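Local coordinates for NAD(P)H-flavin oxidoreductase (Agrobacterium tumefaciens str. C58, PDB 2FRE), which binds flavin mononucleotide and, as a nitroreductase-family NAD(P)H-flavin oxidoreductase, probably passes reducing equivalents from a nicotinamide nucleotide through the flavin, at the interface of chains A and B. Sequence-based numbering; all coordinates share one arbitrary frame. Chains: chain A/B, NAD(P)H-flavin oxidoreductase.

Contact 1: the interface of chains A and B. Residues chain A 195, 199; chain B 56, 92, 148-150, 153.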
# COMPACT_ATOMS: atom_id res chain seq x y z
N PHE A 195 -19.34 -10.67 -4.36
CA PHE A 195 -19.11 -10.41 -2.94
C PHE A 195 -19.95 -11.41 -2.12
O PHE A 195 -21.16 -11.28 -2.05
CB PHE A 195 -19.48 -8.96 -2.62
CG PHE A 195 -18.96 -8.47 -1.28
CD1 PHE A 195 -17.90 -7.57 -1.22
CD2 PHE A 195 -19.54 -8.89 -0.09
CE1 PHE A 195 -17.44 -7.10 -0.01
CE2 PHE A 195 -19.08 -8.42 1.13
CZ PHE A 195 -18.02 -7.52 1.17
N ALA A 199 -21.79 -8.40 5.37
CA ALA A 199 -21.54 -6.95 5.42
C ALA A 199 -21.03 -6.51 6.81
O ALA A 199 -20.34 -5.48 6.95
CB ALA A 199 -22.77 -6.17 5.02
N ARG B 56 -11.30 -6.10 0.89
CA ARG B 56 -11.90 -7.30 0.31
C ARG B 56 -11.48 -7.38 -1.15
O ARG B 56 -11.22 -6.34 -1.79
CB ARG B 56 -13.44 -7.26 0.40
CG ARG B 56 -13.99 -6.92 1.78
CD ARG B 56 -13.90 -8.10 2.73
NE ARG B 56 -14.61 -7.83 3.99
CZ ARG B 56 -14.09 -7.21 5.05
NH1 ARG B 56 -12.84 -6.80 5.07
NH2 ARG B 56 -14.82 -7.02 6.14
N ILE B 92 -11.62 -3.75 -2.77
CA ILE B 92 -12.78 -3.11 -2.18
C ILE B 92 -12.34 -2.80 -0.75
O ILE B 92 -11.51 -3.54 -0.21
CB ILE B 92 -13.99 -4.08 -2.22
CG1 ILE B 92 -14.49 -4.24 -3.66
CG2 ILE B 92 -15.16 -3.63 -1.34
CD1 ILE B 92 -15.01 -5.60 -3.91
N ASP B 148 -22.65 -7.43 -6.14
CA ASP B 148 -23.40 -7.44 -4.86
C ASP B 148 -22.58 -6.89 -3.69
O ASP B 148 -22.57 -7.46 -2.60
CB ASP B 148 -23.90 -8.85 -4.54
CG ASP B 148 -24.86 -9.38 -5.58
OD1 ASP B 148 -25.51 -8.57 -6.27
OD2 ASP B 148 -24.98 -10.61 -5.69
N ILE B 149 -21.91 -5.77 -3.93
CA ILE B 149 -21.11 -5.14 -2.90
C ILE B 149 -22.04 -4.42 -1.91
O ILE B 149 -22.88 -3.61 -2.32
CB ILE B 149 -20.06 -4.19 -3.49
CG1 ILE B 149 -19.16 -4.99 -4.45
CG2 ILE B 149 -19.24 -3.53 -2.37
CD1 ILE B 149 -18.13 -4.25 -5.11
N PRO B 150 -21.92 -4.73 -0.61
CA PRO B 150 -22.86 -4.13 0.32
C PRO B 150 -22.61 -2.64 0.53
O PRO B 150 -21.54 -2.13 0.20
CB PRO B 150 -22.63 -4.91 1.63
CG PRO B 150 -21.73 -6.02 1.31
CD PRO B 150 -20.98 -5.63 0.08
N PHE B 153 -19.13 -0.22 1.63
CA PHE B 153 -17.92 -0.80 1.06
C PHE B 153 -17.65 -0.08 -0.24
O PHE B 153 -18.56 0.07 -1.07
CB PHE B 153 -18.08 -2.28 0.78
CG PHE B 153 -18.06 -3.14 2.00
CD1 PHE B 153 -16.92 -3.85 2.35
CD2 PHE B 153 -19.18 -3.23 2.80
CE1 PHE B 153 -16.91 -4.64 3.47
CE2 PHE B 153 -19.18 -4.03 3.94
CZ PHE B 153 -18.03 -4.73 4.28
O HOH W 1 -23.23 -9.43 -1.22
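A:Phe195 lays its ring on B:Pro150. CD of the proline sits over the middle of one face, 3.4 Å from the ring centroid, a CH-pi contact. The far end of the same ring meets B:Phe153. There A:Phe195 CZ points at the face of the B:Phe153 ring, offset toward its rim, and lies 3.8 Å from B:Phe153 CE1. The two ring planes are turned 69° apart, so the pair is edge-to-face. The aliphatic part of B:Arg56 approaches the rim obliquely, from the side opposite the proline, with CG 3.9 Å from A:Phe195 CE1. That arginine bends at chi2, and its CG, not its guanidinium group, makes the approach.

With CG anti to the backbone N (chi1 -165°), the ring of A:Phe195 is directed at B:Pro150 and B:Phe153. Its CB rests 3.4 Å from the backbone O of B:Asp148. Further along the C-terminal tail, A:Ala199 sets CB against B:Pro150 CB at 3.6 Å. Both tail residues therefore use the proline as a platform.

This hydrophobic patch probably anchors the tail of one subunit on its partner. Behind it, strands 55-61, 87-94 and 153-162 of chain B supply B:Arg56, B:Ile92 and B:Phe153. A water links the backbone O atoms of A:Phe195 and B:Asp148. At the other ring, the backbone O of A:Ala199 lies in plane at the edge of B:Phe153, 3.5 Å from CE2.

Contact 2: the interface of chains A and B. Residues chain A 44, 46, 51, 53; chain B 182-184.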
# COMPACT_ATOMS: atom_id res chain seq x y z
N HIS A 44 8.78 5.74 -2.93
CA HIS A 44 8.46 6.62 -4.06
C HIS A 44 8.45 5.89 -5.41
O HIS A 44 8.04 6.47 -6.42
CB HIS A 44 9.40 7.86 -4.06
CG HIS A 44 10.46 7.88 -5.13
ND1 HIS A 44 10.57 8.92 -6.03
CD2 HIS A 44 11.45 7.02 -5.42
CE1 HIS A 44 11.60 8.69 -6.83
NE2 HIS A 44 12.14 7.54 -6.50
N ALA A 46 6.49 3.34 -5.76
CA ALA A 46 5.20 2.68 -5.75
C ALA A 46 4.40 3.03 -6.99
O ALA A 46 4.60 4.09 -7.58
CB ALA A 46 4.43 3.04 -4.47
N ASN A 51 0.48 7.57 -12.80
CA ASN A 51 1.82 7.89 -12.30
C ASN A 51 1.91 9.29 -11.69
O ASN A 51 2.94 9.95 -11.79
CB ASN A 51 2.88 7.76 -13.41
CG ASN A 51 4.29 7.61 -12.86
OD1 ASN A 51 4.48 7.03 -11.81
ND2 ASN A 51 5.28 8.10 -13.62
N GLN A 53 1.97 10.05 -8.54
CA GLN A 53 2.88 10.00 -7.39
C GLN A 53 2.47 11.03 -6.34
O GLN A 53 3.22 11.99 -6.09
CB GLN A 53 4.33 10.22 -7.84
CG GLN A 53 4.80 9.31 -8.97
CD GLN A 53 6.08 9.81 -9.65
OE1 GLN A 53 7.14 9.87 -9.03
NE2 GLN A 53 5.98 10.17 -10.92
N LYS B 182 8.89 5.90 -15.00
CA LYS B 182 9.87 6.59 -14.17
C LYS B 182 9.22 7.33 -13.02
O LYS B 182 7.99 7.35 -12.91
CB LYS B 182 10.67 7.61 -15.01
CG LYS B 182 11.31 7.04 -16.25
CD LYS B 182 12.46 6.13 -15.91
CE LYS B 182 12.96 5.36 -17.12
NZ LYS B 182 13.88 6.12 -17.96
N ARG B 183 10.05 7.92 -12.16
CA ARG B 183 9.58 8.66 -10.99
C ARG B 183 10.28 10.00 -10.87
O ARG B 183 11.35 10.20 -11.42
CB ARG B 183 9.79 7.85 -9.70
CG ARG B 183 9.08 6.52 -9.68
CD ARG B 183 7.57 6.64 -9.56
NE ARG B 183 6.99 5.32 -9.41
CZ ARG B 183 6.76 4.46 -10.40
NH1 ARG B 183 7.00 4.79 -11.65
NH2 ARG B 183 6.26 3.25 -10.15
N VAL B 184 9.66 10.92 -10.13
CA VAL B 184 10.28 12.22 -9.85
C VAL B 184 11.49 12.00 -8.94
O VAL B 184 11.54 10.99 -8.25
CB VAL B 184 9.27 13.19 -9.17
CG1 VAL B 184 8.04 13.38 -10.03
CG2 VAL B 184 8.89 12.73 -7.75
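B:Val184 N gives its hydrogen to the side-chain OE1 of A:Gln53 at 2.9 Å. The bond is nearly straight, 166° at the hydrogen, and falls on a lone pair in the carbonyl plane. The amide NE2 of A:Gln53 binds the backbone O of A:Asn51, which fixes which way the amide is turned. A:Asn51 has its CG anti to the backbone N (chi1 -161°), and its ND2 reaches across to the backbone O of B:Lys182 at 2.9 Å. That oxygen also accepts from B:Arg183 NH1 at 3.0 Å, within its own chain. The two donors come from opposite faces of the carbonyl plane.

Packing is tight around the stem of B:Arg183. Its CD lies 3.5 Å from A:Gln53 CD, and CB is 3.5 Å from A:His44 CE1. The arginine chain bends at chi2 (-70°), which carries the guanidinium group toward A:Ala46. The grip is looser there: NE and NH2 make weak, bent hydrogen bonds to A:Ala46 O, the latter at 3.2 Å. The side chain of B:Lys182 leads away, while its backbone O makes the contact.

Here the 182-184 loop of one subunit docks on the end of helix 33-44 and the segment after it in the other. A:Asn51 belongs to the FMN pocket, so this docking probably helps shape the flavin site of the dimer, likely the biological unit as in other nitroreductases.

Contacts 1 and 2 lie about 30 Å apart, measured between the centres of their C-alpha atoms, and share no residues. Both join the same two subunits, and each has a twin with the chains exchanged. Contact 1 holds the C-terminal tail of chain A on chain B. Contact 2 sets a loop of chain B, shortly before its own tail, against chain A. The C-terminal part of each chain thus reaches over its partner. Contact 1 uses strand 55-61 of chain B; its chain A counterpart, in the twin contact, follows residues 44-53 of contact 2. Such a mutual embrace fits the intimate dimers of the nitroreductase family.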